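Local coordinates for alpha-amylase (Eisenia fetida, PDB 6M4K), which probably hydrolyses internal alpha-1,4-glucosidic linkages in starch-like polysaccharides, as a calcium- and chloride-dependent enzyme of glycosyl hydrolase family 13, at residues P50-I55 against P69-M74; G44-P49 against Y99-L104; N404-W409 against F419-R424; V395-V400 against M492-V497. All coordinates share one frame; numbering follows the deposited sequence. Where two conformers were deposited one is given.

The four contacts form two touching pairs, one in the catalytic barrel and one where it meets the C-terminal beta domain; interaction 1 lies across the chain's centre from interactions 3 and 4. Interaction 2 joins neighbouring strands of the TIM barrel, and interaction 1 folds up the long loop that follows the first of them; their centres are about 13 Å apart, and Pro-50 CD packs on Val-100 CG1 at 3.5 Å. Both approach the calcium site: the side chains of Val-103 and Pro-69 lie about 6 and 8 Å from that of Asn-105, a calcium ligand. Interactions 3 and 4, with centres about 11 Å apart, lie away from the annotated sites. A probable hydrogen bond from Val-497 N to Arg-424 O (2.9 Å) connects them.

Interaction 1: residues P50-I55 against P69-M74; sequences PNEHRI and PVSYTM
The backbone of Glu-52 is bonded at both ends to 69-74: its O accepts from Val-70 N at 2.9 Å and from Ser-71 N, both on one face of the carbonyl, its N donates to Thr-73 O at 2.8 Å, and a single bridge joins His-53 with Pro-69. The Glu-52 side chain is extended as far as its carboxylate (chi1 -180°), which carries OE1 to Ser-71 OG at 2.6 Å; the serine hydroxyl gives its proton to the lone pair pointing away from OE2. The same OG accepts from Thr-73 N at 3.1 Å, forming an ST turn, a role suited to a small hydroxyl that can donate and accept at once. Asn-51 ND2 runs almost straight onto Ser-71 O at 3.1 Å, with the oxygen in the amide plane. At the apolar end, Met-74 bends at chi2 and chi3 and brings CE against Pro-50 CB at 3.5 Å, the two side chains lying side by side. Asn-119 ND2 and Asp-117 N add bonds to OE1 and OE2. The buried carboxylate is thus met by three uncharged donors, which probably spread its charge while holding two parts of one long loop, close to the calcium site, in place without regular strands.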
loop_
_atom_site.group_PDB
_atom_site.type_symbol
_atom_site.label_atom_id
_atom_site.label_comp_id
_atom_site.label_asym_id
_atom_site.label_seq_id
_atom_site.Cartn_x
_atom_site.Cartn_y
_atom_site.Cartn_z
ATOM N N PRO A 50 10.251 -10.565 4.532
ATOM C CA PRO A 50 11.438 -10.622 5.391
ATOM C C PRO A 50 11.993 -12.027 5.547
ATOM O O PRO A 50 13.027 -12.205 6.202
ATOM C CB PRO A 50 10.892 -10.115 6.729
ATOM C CG PRO A 50 9.501 -10.687 6.742
ATOM C CD PRO A 50 9.006 -10.547 5.326
ATOM N N ASN A 51 11.296 -13.029 5.015
ATOM C CA ASN A 51 11.763 -14.404 5.090
ATOM C C ASN A 51 12.858 -14.644 4.047
ATOM O O ASN A 51 13.109 -13.815 3.164
ATOM C CB ASN A 51 10.609 -15.359 4.823
ATOM C CG ASN A 51 10.031 -15.155 3.457
ATOM O OD1 ASN A 51 9.409 -14.124 3.196
ATOM N ND2 ASN A 51 10.254 -16.100 2.560
ATOM N N GLU A 52 13.492 -15.812 4.139
ATOM C CA GLU A 52 14.510 -16.180 3.165
ATOM C C GLU A 52 13.892 -16.309 1.783
ATOM O O GLU A 52 12.959 -17.094 1.576
ATOM C CB GLU A 52 15.173 -17.495 3.555
ATOM C CG GLU A 52 16.233 -17.872 2.541
ATOM C CD GLU A 52 17.003 -19.121 2.881
ATOM O OE1 GLU A 52 16.509 -19.987 3.642
ATOM O OE2 GLU A 52 18.132 -19.241 2.356
ATOM N N HIS A 53 14.450 -15.570 0.829
ATOM C CA HIS A 53 13.941 -15.536 -0.529
ATOM C C HIS A 53 15.047 -15.900 -1.512
ATOM O O HIS A 53 16.236 -15.931 -1.182
ATOM C CB HIS A 53 13.385 -14.142 -0.864
ATOM C CG HIS A 53 14.360 -13.038 -0.600
ATOM N ND1 HIS A 53 15.396 -12.735 -1.460
ATOM C CD2 HIS A 53 14.491 -12.201 0.458
ATOM C CE1 HIS A 53 16.101 -11.737 -0.956
ATOM N NE2 HIS A 53 15.577 -11.396 0.208
ATOM N N ARG A 54 14.626 -16.152 -2.745
ATOM C CA ARG A 54 15.555 -16.472 -3.816
ATOM C C ARG A 54 16.555 -15.337 -3.996
ATOM O O ARG A 54 16.219 -14.156 -3.866
ATOM C CB ARG A 54 14.764 -16.667 -5.110
ATOM C CG ARG A 54 15.561 -17.280 -6.264
ATOM C CD ARG A 54 14.679 -17.563 -7.469
ATOM N NE ARG A 54 15.442 -18.285 -8.493
ATOM C CZ ARG A 54 14.912 -19.145 -9.357
ATOM N NH1 ARG A 54 13.616 -19.411 -9.339
ATOM N NH2 ARG A 54 15.692 -19.770 -10.236
ATOM N N ILE A 55 17.797 -15.702 -4.297
ATOM C CA ILE A 55 18.769 -14.752 -4.809
ATOM C C ILE A 55 18.855 -14.992 -6.308
ATOM O O ILE A 55 19.192 -16.101 -6.751
ATOM C CB ILE A 55 20.137 -14.913 -4.129
ATOM C CG1 ILE A 55 20.040 -14.591 -2.635
ATOM C CG2 ILE A 55 21.162 -13.994 -4.797
ATOM C CD1 ILE A 55 19.591 -13.171 -2.348
ATOM N N PRO A 69 9.820 -17.270 -2.133
ATOM C CA PRO A 69 10.341 -17.815 -0.877
ATOM C C PRO A 69 11.197 -19.055 -1.092
ATOM O O PRO A 69 10.906 -19.908 -1.940
ATOM C CB PRO A 69 9.076 -18.156 -0.084
ATOM C CG PRO A 69 8.047 -17.231 -0.634
ATOM C CD PRO A 69 8.353 -17.116 -2.103
ATOM N N VAL A 70 12.234 -19.147 -0.267
ATOM C CA VAL A 70 13.087 -20.322 -0.184
ATOM C C VAL A 70 12.932 -21.041 1.155
ATOM O O VAL A 70 12.960 -22.274 1.212
ATOM C CB VAL A 70 14.556 -19.937 -0.475
ATOM C CG1 VAL A 70 15.519 -21.080 -0.120
ATOM C CG2 VAL A 70 14.704 -19.538 -1.940
ATOM N N SER A 71 12.723 -20.295 2.235
ATOM C CA SER A 71 12.386 -20.878 3.530
ATOM C C SER A 71 11.701 -19.803 4.361
ATOM O O SER A 71 11.447 -18.694 3.885
ATOM C CB SER A 71 13.619 -21.437 4.246
ATOM O OG SER A 71 14.294 -20.409 4.939
ATOM N N TYR A 72 11.394 -20.142 5.614
ATOM C CA TYR A 72 10.790 -19.191 6.539
ATOM C C TYR A 72 11.764 -18.720 7.614
ATOM O O TYR A 72 11.336 -18.161 8.632
ATOM C CB TYR A 72 9.483 -19.746 7.111
ATOM C CG TYR A 72 8.518 -20.168 6.021
ATOM C CD1 TYR A 72 7.843 -19.222 5.249
ATOM C CD2 TYR A 72 8.290 -21.512 5.747
ATOM C CE1 TYR A 72 6.974 -19.611 4.239
ATOM C CE2 TYR A 72 7.424 -21.907 4.744
ATOM C CZ TYR A 72 6.754 -20.960 3.995
ATOM O OH TYR A 72 5.894 -21.368 2.999
ATOM N N THR A 73 13.071 -18.916 7.411
ATOM C CA THR A 73 14.019 -18.180 8.233
ATOM C C THR A 73 13.942 -16.697 7.876
ATOM O O THR A 73 13.261 -16.304 6.928
ATOM C CB THR A 73 15.441 -18.715 8.067
ATOM O OG1 THR A 73 15.966 -18.330 6.788
ATOM C CG2 THR A 73 15.448 -20.235 8.198
ATOM N N MET A 74 14.624 -15.862 8.652
ATOM C CA MET A 74 14.368 -14.426 8.642
ATOM C C MET A 74 15.597 -13.595 8.299
ATOM O O MET A 74 15.793 -12.501 8.828
ATOM C CB MET A 74 13.728 -13.994 9.956
ATOM C CG MET A 74 12.276 -14.458 10.060
ATOM S SD MET A 74 11.206 -13.586 8.894
ATOM C CE MET A 74 11.235 -11.974 9.675
HETATM O O HOH W 1 14.737 -10.368 7.233
#

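Interaction 2: residues G44-P49 against Y99-L104; sequences GVQVSP and YVDGVL
Strands 44-47 and 99-102 run parallel, 4.8 Å apart at 21°, with Gln-46 opposite Tyr-99 and Val-47 opposite Val-100. Tyr-99 N donates to Val-45 O (2.8 Å), Val-47 N to Tyr-99 O (2.9 Å) and Asp-101 N to Val-47 O. The Tyr-99 ring lies back along the other strand, with CE2 4.0 Å from Gly-44 CA and Gln-46 N near its edge; a beta carbon on Gly-44 would strike it, hence a glycine there. Replacing Tyr-99 by an alanine would probably open a gap beside Gly-44 and the Val-45 carbonyl. From the same face Gln-46, CG opposite its own N (chi1 -176°) and the chain extended, sends NE2 to a water at 2.9 Å, which donates to Asp-101 OD2 at 2.6 Å. Asp-101 also bonds Tyr-67 and forms a salt bridge with Arg-198, and Gln-46 OE1 is hydrogen-bonded to Tyr-234 and Arg-341. The Pro-49 ring runs alongside Asp-101 and crosses Val-103, CG to CG2 3.8 Å. Val-47 and Val-100, compact and branched, meet on the other face. These are the second and third strands of the TIM barrel: Gln-46 and Tyr-99 face its interior, helix 27-39 packs on Val-45 and Val-47, and strands 19-22 and 196-199 flank the pair.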
loop_
_atom_site.group_PDB
_atom_site.type_symbol
_atom_site.label_atom_id
_atom_site.label_comp_id
_atom_site.label_asym_id
_atom_site.label_seq_id
_atom_site.Cartn_x
_atom_site.Cartn_y
_atom_site.Cartn_z
ATOM N N GLY A 44 1.794 3.038 10.799
ATOM C CA GLY A 44 2.534 1.803 10.625
ATOM C C GLY A 44 3.148 1.700 9.246
ATOM O O GLY A 44 2.939 2.552 8.374
ATOM N N VAL A 45 3.880 0.605 9.056
ATOM C CA VAL A 45 4.747 0.390 7.898
ATOM C C VAL A 45 4.529 -1.015 7.375
ATOM O O VAL A 45 4.614 -1.980 8.141
ATOM C CB VAL A 45 6.231 0.541 8.282
ATOM C CG1 VAL A 45 7.136 0.152 7.107
ATOM C CG2 VAL A 45 6.506 1.946 8.725
ATOM N N GLN A 46 4.282 -1.140 6.075
ATOM C CA GLN A 46 4.350 -2.432 5.411
ATOM C C GLN A 46 5.785 -2.665 4.957
ATOM O O GLN A 46 6.358 -1.828 4.250
ATOM C CB GLN A 46 3.438 -2.443 4.192
ATOM C CG GLN A 46 3.372 -3.769 3.480
ATOM C CD GLN A 46 2.537 -3.687 2.242
ATOM O OE1 GLN A 46 1.371 -3.285 2.301
ATOM N NE2 GLN A 46 3.115 -4.041 1.096
ATOM N N VAL A 47 6.365 -3.789 5.360
ATOM C CA VAL A 47 7.758 -4.113 5.060
ATOM C C VAL A 47 7.812 -5.197 3.991
ATOM O O VAL A 47 6.940 -6.071 3.909
ATOM C CB VAL A 47 8.529 -4.535 6.329
ATOM C CG1 VAL A 47 8.475 -3.443 7.377
ATOM C CG2 VAL A 47 8.019 -5.875 6.884
ATOM N N SER A 48 8.874 -5.152 3.175
ATOM C CA SER A 48 9.072 -6.133 2.116
ATOM C C SER A 48 9.246 -7.533 2.713
ATOM O O SER A 48 9.602 -7.672 3.889
ATOM C CB SER A 48 10.313 -5.754 1.299
ATOM O OG SER A 48 10.044 -4.656 0.437
ATOM N N PRO A 49 9.008 -8.589 1.925
ATOM C CA PRO A 49 9.061 -9.960 2.479
ATOM C C PRO A 49 10.346 -10.189 3.252
ATOM O O PRO A 49 11.446 -9.989 2.714
ATOM C CB PRO A 49 8.968 -10.849 1.227
ATOM C CG PRO A 49 8.119 -10.026 0.279
ATOM C CD PRO A 49 8.569 -8.596 0.514
ATOM N N TYR A 99 3.693 -4.323 9.463
ATOM C CA TYR A 99 2.917 -5.309 8.724
ATOM C C TYR A 99 3.843 -6.007 7.742
ATOM O O TYR A 99 4.491 -5.349 6.916
ATOM C CB TYR A 99 1.749 -4.641 7.996
ATOM C CG TYR A 99 0.995 -3.726 8.922
ATOM C CD1 TYR A 99 0.234 -4.235 9.965
ATOM C CD2 TYR A 99 1.129 -2.349 8.825
ATOM C CE1 TYR A 99 -0.425 -3.391 10.849
ATOM C CE2 TYR A 99 0.478 -1.496 9.705
ATOM C CZ TYR A 99 -0.295 -2.028 10.714
ATOM O OH TYR A 99 -0.940 -1.179 11.588
ATOM N N VAL A 100 3.919 -7.315 7.837
ATOM C CA VAL A 100 4.828 -8.101 7.020
ATOM C C VAL A 100 4.151 -8.488 5.714
ATOM O O VAL A 100 3.025 -8.983 5.706
ATOM C CB VAL A 100 5.298 -9.337 7.799
ATOM C CG1 VAL A 100 5.847 -10.405 6.858
ATOM C CG2 VAL A 100 6.348 -8.927 8.828
ATOM N N ASP A 101 4.859 -8.293 4.602
ATOM C CA ASP A 101 4.451 -8.810 3.299
ATOM C C ASP A 101 4.683 -10.322 3.315
ATOM O O ASP A 101 5.821 -10.803 3.228
ATOM C CB ASP A 101 5.287 -8.105 2.235
ATOM C CG ASP A 101 4.747 -8.243 0.833
ATOM O OD1 ASP A 101 4.065 -9.229 0.523
ATOM O OD2 ASP A 101 5.064 -7.344 0.007
ATOM N N GLY A 102 3.598 -11.083 3.479
ATOM C CA GLY A 102 3.671 -12.510 3.699
ATOM C C GLY A 102 3.350 -13.246 2.417
ATOM O O GLY A 102 2.281 -13.054 1.833
ATOM N N VAL A 103 4.282 -14.089 1.976
ATOM C CA VAL A 103 4.201 -14.739 0.673
ATOM C C VAL A 103 3.943 -16.221 0.921
ATOM O O VAL A 103 4.880 -16.983 1.195
ATOM C CB VAL A 103 5.473 -14.505 -0.152
ATOM C CG1 VAL A 103 5.309 -15.096 -1.535
ATOM C CG2 VAL A 103 5.771 -13.005 -0.230
ATOM N N LEU A 104 2.675 -16.632 0.836
ATOM C CA LEU A 104 2.252 -17.974 1.231
ATOM C C LEU A 104 1.747 -18.833 0.079
ATOM O O LEU A 104 1.550 -20.042 0.270
ATOM C CB LEU A 104 1.152 -17.897 2.305
ATOM C CG LEU A 104 1.507 -17.096 3.557
ATOM C CD1 LEU A 104 0.332 -17.135 4.534
ATOM C CD2 LEU A 104 2.781 -17.583 4.232
HETATM O O HOH W 2 5.805 -5.085 1.090
#

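Interaction 3: residues N404-W409 against F419-R424; sequences NPVSNW and FGRGNR. With SO4 (sulfate ion), chain I.
Asn-404 O is gripped side-on by Arg-421, whose NH2 and NE both donate to it, at 2.9 and 3.0 Å. The oxygen lies in the guanidinium plane; NH2 approaches in the plane of the carbonyl, whereas NE comes from above it. The arginine gets there by doubling back: CG stands opposite its carbonyl carbon (chi1 -61°), and further bends at chi2 and chi3 turn the long chain towards the strand beside it, with CD passing Val-406 CG2. Its remaining nitrogen, NH1, donates to Ala-334 O. Between the backbones, Ser-407 and Gly-420 form an antiparallel hydrogen-bonded pair, Gly-420 N to Ser-407 O being 2.8 Å, and Val-406 with Arg-421 the adjoining non-hydrogen-bonded pair. Gly-422, at positive phi, adds a weak bond to Pro-405 O; a side chain there would run into Asn-404 OD1. The Asn-404 amide is itself held by Ala-401 O through ND2. Farther along, the Trp-409 and Phe-419 planes differ by just 13° in tilt, yet the rings are offset so far that little of one faces the other; CZ3 of Trp-409 and CD1 of Phe-419 are 3.8 Å apart. Trp-335 meets Phe-419 edge-to-face. Where the chain turns a corner at Asn-408, its N donates to O3 of a sulfate at 2.7 Å, an ion probably from the crystallisation liquor, and its ND2 shares a water with Gly-422 O. In this part of the C-terminal antiparallel sheet, the charge of Arg-421 is probably spread over two carbonyls, one of them on helix 322-334, which links the sheet to the catalytic domain.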
loop_
_atom_site.group_PDB
_atom_site.type_symbol
_atom_site.label_atom_id
_atom_site.label_comp_id
_atom_site.label_asym_id
_atom_site.label_seq_id
_atom_site.Cartn_x
_atom_site.Cartn_y
_atom_site.Cartn_z
ATOM N N ASN A 404 -15.435 12.727 10.862
ATOM C CA ASN A 404 -16.403 13.686 10.369
ATOM C C ASN A 404 -16.913 13.261 9.000
ATOM O O ASN A 404 -16.168 12.684 8.202
ATOM C CB ASN A 404 -15.762 15.071 10.255
ATOM C CG ASN A 404 -15.508 15.699 11.599
ATOM O OD1 ASN A 404 -16.329 16.469 12.101
ATOM N ND2 ASN A 404 -14.365 15.379 12.196
ATOM N N PRO A 405 -18.177 13.525 8.693
ATOM C CA PRO A 405 -18.696 13.184 7.368
ATOM C C PRO A 405 -18.096 14.101 6.316
ATOM O O PRO A 405 -17.494 15.132 6.615
ATOM C CB PRO A 405 -20.197 13.439 7.510
ATOM C CG PRO A 405 -20.281 14.527 8.519
ATOM C CD PRO A 405 -19.178 14.231 9.513
ATOM N N VAL A 406 -18.264 13.695 5.061
ATOM C CA VAL A 406 -18.071 14.624 3.953
ATOM C C VAL A 406 -19.219 15.625 3.957
ATOM O O VAL A 406 -20.399 15.245 3.984
ATOM C CB VAL A 406 -17.998 13.868 2.620
ATOM C CG1 VAL A 406 -17.965 14.847 1.457
ATOM C CG2 VAL A 406 -16.757 12.999 2.591
ATOM N N SER A 407 -18.884 16.909 3.936
ATOM C CA SER A 407 -19.909 17.934 4.011
ATOM C C SER A 407 -19.565 19.064 3.058
ATOM O O SER A 407 -18.445 19.176 2.567
ATOM C CB SER A 407 -20.090 18.452 5.442
ATOM O OG SER A 407 -18.859 18.892 5.976
ATOM N N ASN A 408 -20.574 19.885 2.772
ATOM C CA ASN A 408 -20.377 21.089 1.966
ATOM C C ASN A 408 -19.715 20.787 0.627
ATOM O O ASN A 408 -18.821 21.503 0.177
ATOM C CB ASN A 408 -19.599 22.149 2.749
ATOM C CG ASN A 408 -20.401 22.707 3.903
ATOM O OD1 ASN A 408 -21.483 23.257 3.698
ATOM N ND2 ASN A 408 -19.908 22.526 5.124
ATOM N N TRP A 409 -20.147 19.698 -0.009
ATOM C CA TRP A 409 -19.621 19.361 -1.320
ATOM C C TRP A 409 -19.999 20.433 -2.336
ATOM O O TRP A 409 -21.135 20.921 -2.360
ATOM C CB TRP A 409 -20.160 18.005 -1.794
ATOM C CG TRP A 409 -19.794 17.728 -3.225
ATOM C CD1 TRP A 409 -20.466 18.149 -4.341
ATOM C CD2 TRP A 409 -18.651 16.999 -3.703
ATOM N NE1 TRP A 409 -19.825 17.724 -5.471
ATOM C CE2 TRP A 409 -18.703 17.021 -5.112
ATOM C CE3 TRP A 409 -17.588 16.332 -3.077
ATOM C CZ2 TRP A 409 -17.748 16.398 -5.903
ATOM C CZ3 TRP A 409 -16.643 15.717 -3.865
ATOM C CH2 TRP A 409 -16.722 15.755 -5.263
ATOM N N PHE A 419 -14.813 20.197 -0.847
ATOM C CA PHE A 419 -15.631 19.610 0.203
ATOM C C PHE A 419 -14.931 19.760 1.539
ATOM O O PHE A 419 -13.718 19.971 1.617
ATOM C CB PHE A 419 -15.957 18.130 -0.054
ATOM C CG PHE A 419 -14.742 17.263 -0.172
ATOM C CD1 PHE A 419 -14.109 17.113 -1.389
ATOM C CD2 PHE A 419 -14.230 16.611 0.939
ATOM C CE1 PHE A 419 -12.985 16.319 -1.502
ATOM C CE2 PHE A 419 -13.102 15.813 0.836
ATOM C CZ PHE A 419 -12.482 15.670 -0.384
ATOM N N GLY A 420 -15.729 19.646 2.594
ATOM C CA GLY A 420 -15.236 19.680 3.948
ATOM C C GLY A 420 -15.417 18.345 4.651
ATOM O O GLY A 420 -16.036 17.404 4.147
ATOM N N ARG A 421 -14.859 18.288 5.855
ATOM C CA ARG A 421 -15.047 17.161 6.764
ATOM C C ARG A 421 -15.561 17.771 8.060
ATOM O O ARG A 421 -14.781 18.274 8.873
ATOM C CB ARG A 421 -13.745 16.394 6.962
ATOM C CG ARG A 421 -13.179 15.798 5.672
ATOM C CD ARG A 421 -13.991 14.603 5.188
ATOM N NE ARG A 421 -14.133 13.599 6.240
ATOM C CZ ARG A 421 -13.185 12.736 6.599
ATOM N NH1 ARG A 421 -12.002 12.718 5.991
ATOM N NH2 ARG A 421 -13.433 11.881 7.588
ATOM N N GLY A 422 -16.885 17.776 8.219
ATOM C CA GLY A 422 -17.481 18.435 9.372
ATOM C C GLY A 422 -17.028 19.873 9.498
ATOM O O GLY A 422 -16.961 20.624 8.514
ATOM N N ASN A 423 -16.678 20.264 10.720
ATOM C CA ASN A 423 -16.118 21.583 10.988
ATOM C C ASN A 423 -14.610 21.542 11.206
ATOM O O ASN A 423 -14.056 22.439 11.846
ATOM C CB ASN A 423 -16.823 22.233 12.180
ATOM C CG ASN A 423 -16.533 21.525 13.481
ATOM O OD1 ASN A 423 -16.034 20.398 13.494
ATOM N ND2 ASN A 423 -16.863 22.173 14.592
ATOM N N ARG A 424 -13.931 20.531 10.659
ATOM C CA ARG A 424 -12.515 20.296 10.918
ATOM C C ARG A 424 -11.605 20.660 9.760
ATOM O O ARG A 424 -10.500 21.158 9.983
ATOM C CB ARG A 424 -12.297 18.824 11.272
ATOM C CG ARG A 424 -13.009 18.406 12.537
ATOM C CD ARG A 424 -12.358 19.027 13.749
ATOM N NE ARG A 424 -11.124 18.332 14.087
ATOM C CZ ARG A 424 -10.362 18.620 15.137
ATOM N NH1 ARG A 424 -10.698 19.604 15.961
ATOM N NH2 ARG A 424 -9.262 17.920 15.362
HETATM S S SO4 I . -23.970 19.106 3.852
HETATM O O1 SO4 I . -24.896 18.984 4.973
HETATM O O2 SO4 I . -24.603 19.858 2.773
HETATM O O3 SO4 I . -22.775 19.796 4.314
HETATM O O4 SO4 I . -23.616 17.773 3.375
HETATM O O HOH W 3 -17.311 21.398 5.873
#

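Interaction 4: residues V395-V400 against M492-V497; sequences VRFHNV and MIAIHV
The His-496 ring lies against helix 395-400 with Arg-396, Phe-397 and Val-400 around it. Its CG sits between the backbone N and carbonyl carbon (chi1 63°), a setting that lets ND1 donate to Val-497 O at 2.8 Å, nearly in the ring plane. Phe-397 and His-496 reach past one another from opposing sides, planes at 86°, and their CD2 atoms come within 4.0 Å. The phenyl ring continues along the strand, its CE2 3.5 Å from Ile-495 O and its CD2 4.1 Å from Ala-494 CB; alanine is small enough for so large a ring to lie against the sheet. Arg-396 crosses the imidazole at about a right angle, its guanidinium turned 68° from the ring, and NE lies near the ring plane at the edge. A water completes that meeting, 2.7 Å from Arg-396 NE, which donates to it, and 2.8 Å from His-496 NE2; Asp-456 O takes a bond from Arg-396 NH2. Val-400 sets CG2 against ND1 of the imidazole and CG1 3.9 Å from Val-497 CG2. With a leucine in place of His-496, the water would probably lose one of its two partners and Val-497 O its side-chain donor. Helix and strand axes pass 9.2 Å apart, so this is side-chain packing between helix 389-401 and the C-terminal sheet, a mostly apolar seam in which the one imidazole has polar contacts at both nitrogens.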
loop_
_atom_site.group_PDB
_atom_site.type_symbol
_atom_site.label_atom_id
_atom_site.label_comp_id
_atom_site.label_asym_id
_atom_site.label_seq_id
_atom_site.Cartn_x
_atom_site.Cartn_y
_atom_site.Cartn_z
ATOM N N VAL A 395 -1.833 13.891 5.433
ATOM C CA VAL A 395 -2.022 12.918 6.505
ATOM C C VAL A 395 -2.472 13.617 7.778
ATOM O O VAL A 395 -3.397 13.156 8.459
ATOM C CB VAL A 395 -0.742 12.092 6.701
ATOM C CG1 VAL A 395 -0.771 11.286 8.010
ATOM C CG2 VAL A 395 -0.517 11.188 5.486
ATOM N N ARG A 396 -1.856 14.756 8.102
ATOM C CA ARG A 396 -2.327 15.549 9.232
ATOM C C ARG A 396 -3.772 15.998 9.033
ATOM O O ARG A 396 -4.581 15.902 9.961
ATOM C CB ARG A 396 -1.382 16.729 9.496
ATOM C CG ARG A 396 -1.785 17.563 10.713
ATOM C CD ARG A 396 -0.688 18.522 11.125
ATOM N NE ARG A 396 -0.443 19.497 10.067
ATOM C CZ ARG A 396 0.420 20.504 10.152
ATOM N NH1 ARG A 396 1.137 20.676 11.255
ATOM N NH2 ARG A 396 0.554 21.341 9.129
ATOM N N PHE A 397 -4.122 16.468 7.827
ATOM C CA PHE A 397 -5.510 16.814 7.519
ATOM C C PHE A 397 -6.421 15.626 7.791
ATOM O O PHE A 397 -7.442 15.749 8.470
ATOM C CB PHE A 397 -5.600 17.234 6.043
ATOM C CG PHE A 397 -6.984 17.660 5.576
ATOM C CD1 PHE A 397 -7.982 16.724 5.340
ATOM C CD2 PHE A 397 -7.250 18.997 5.285
ATOM C CE1 PHE A 397 -9.223 17.111 4.882
ATOM C CE2 PHE A 397 -8.490 19.399 4.820
ATOM C CZ PHE A 397 -9.485 18.462 4.624
ATOM N N HIS A 398 -6.056 14.464 7.252
ATOM C CA HIS A 398 -6.813 13.232 7.460
ATOM C C HIS A 398 -6.999 12.942 8.941
ATOM O O HIS A 398 -8.102 12.593 9.377
ATOM C CB HIS A 398 -6.016 12.108 6.797
ATOM C CG HIS A 398 -6.551 10.726 7.024
ATOM N ND1 HIS A 398 -7.361 10.082 6.114
ATOM C CD2 HIS A 398 -6.328 9.840 8.024
ATOM C CE1 HIS A 398 -7.626 8.860 6.550
ATOM N NE2 HIS A 398 -7.031 8.699 7.720
ATOM N N ASN A 399 -5.936 13.092 9.732
ATOM C CA ASN A 399 -6.033 12.824 11.164
ATOM C C ASN A 399 -6.952 13.830 11.847
ATOM O O ASN A 399 -7.780 13.453 12.686
ATOM C CB ASN A 399 -4.639 12.859 11.804
ATOM C CG ASN A 399 -3.731 11.732 11.330
ATOM O OD1 ASN A 399 -4.194 10.669 10.921
ATOM N ND2 ASN A 399 -2.430 11.967 11.396
ATOM N N VAL A 400 -6.834 15.114 11.490
ATOM C CA VAL A 400 -7.676 16.149 12.091
ATOM C C VAL A 400 -9.142 15.920 11.736
ATOM O O VAL A 400 -10.041 16.167 12.549
ATOM C CB VAL A 400 -7.176 17.546 11.667
ATOM C CG1 VAL A 400 -8.206 18.632 12.002
ATOM C CG2 VAL A 400 -5.835 17.847 12.324
ATOM N N MET A 492 -4.443 23.112 -5.569
ATOM C CA MET A 492 -5.373 22.743 -4.511
ATOM C C MET A 492 -5.046 23.557 -3.277
ATOM O O MET A 492 -3.887 23.921 -3.055
ATOM C CB MET A 492 -5.187 21.294 -4.066
ATOM C CG MET A 492 -5.233 20.266 -5.136
ATOM S SD MET A 492 -4.979 18.665 -4.367
ATOM C CE MET A 492 -3.224 18.710 -4.017
ATOM N N ILE A 493 -6.058 23.806 -2.465
ATOM C CA ILE A 493 -5.885 24.449 -1.175
ATOM C C ILE A 493 -6.572 23.570 -0.150
ATOM O O ILE A 493 -7.721 23.170 -0.351
ATOM C CB ILE A 493 -6.479 25.870 -1.163
ATOM C CG1 ILE A 493 -5.630 26.800 -2.033
ATOM C CG2 ILE A 493 -6.595 26.386 0.264
ATOM C CD1 ILE A 493 -6.153 28.224 -2.080
ATOM N N ALA A 494 -5.877 23.271 0.941
ATOM C CA ALA A 494 -6.461 22.507 2.034
ATOM C C ALA A 494 -6.228 23.271 3.327
ATOM O O ALA A 494 -5.100 23.692 3.601
ATOM C CB ALA A 494 -5.838 21.109 2.117
ATOM N N ILE A 495 -7.284 23.452 4.106
ATOM C CA ILE A 495 -7.205 24.177 5.365
ATOM C C ILE A 495 -7.876 23.344 6.446
ATOM O O ILE A 495 -8.813 22.583 6.180
ATOM C CB ILE A 495 -7.834 25.591 5.274
ATOM C CG1 ILE A 495 -9.296 25.506 4.839
ATOM C CG2 ILE A 495 -7.039 26.476 4.315
ATOM C CD1 ILE A 495 -10.044 26.854 4.888
ATOM N N HIS A 496 -7.381 23.468 7.675
ATOM C CA HIS A 496 -7.983 22.695 8.756
ATOM C C HIS A 496 -7.699 23.367 10.087
ATOM O O HIS A 496 -6.817 24.217 10.197
ATOM C CB HIS A 496 -7.535 21.216 8.757
ATOM C CG HIS A 496 -6.067 21.005 8.985
ATOM N ND1 HIS A 496 -5.478 21.081 10.230
ATOM C CD2 HIS A 496 -5.073 20.677 8.124
ATOM C CE1 HIS A 496 -4.183 20.834 10.120
ATOM N NE2 HIS A 496 -3.910 20.584 8.852
ATOM N N VAL A 497 -8.469 22.966 11.095
ATOM C CA VAL A 497 -8.323 23.549 12.416
ATOM C C VAL A 497 -7.074 22.998 13.087
ATOM O O VAL A 497 -6.494 22.000 12.662
ATOM C CB VAL A 497 -9.573 23.311 13.275
ATOM C CG1 VAL A 497 -10.770 23.961 12.618
ATOM C CG2 VAL A 497 -9.812 21.817 13.487
HETATM O O HOH W 4 -1.591 19.762 7.623
#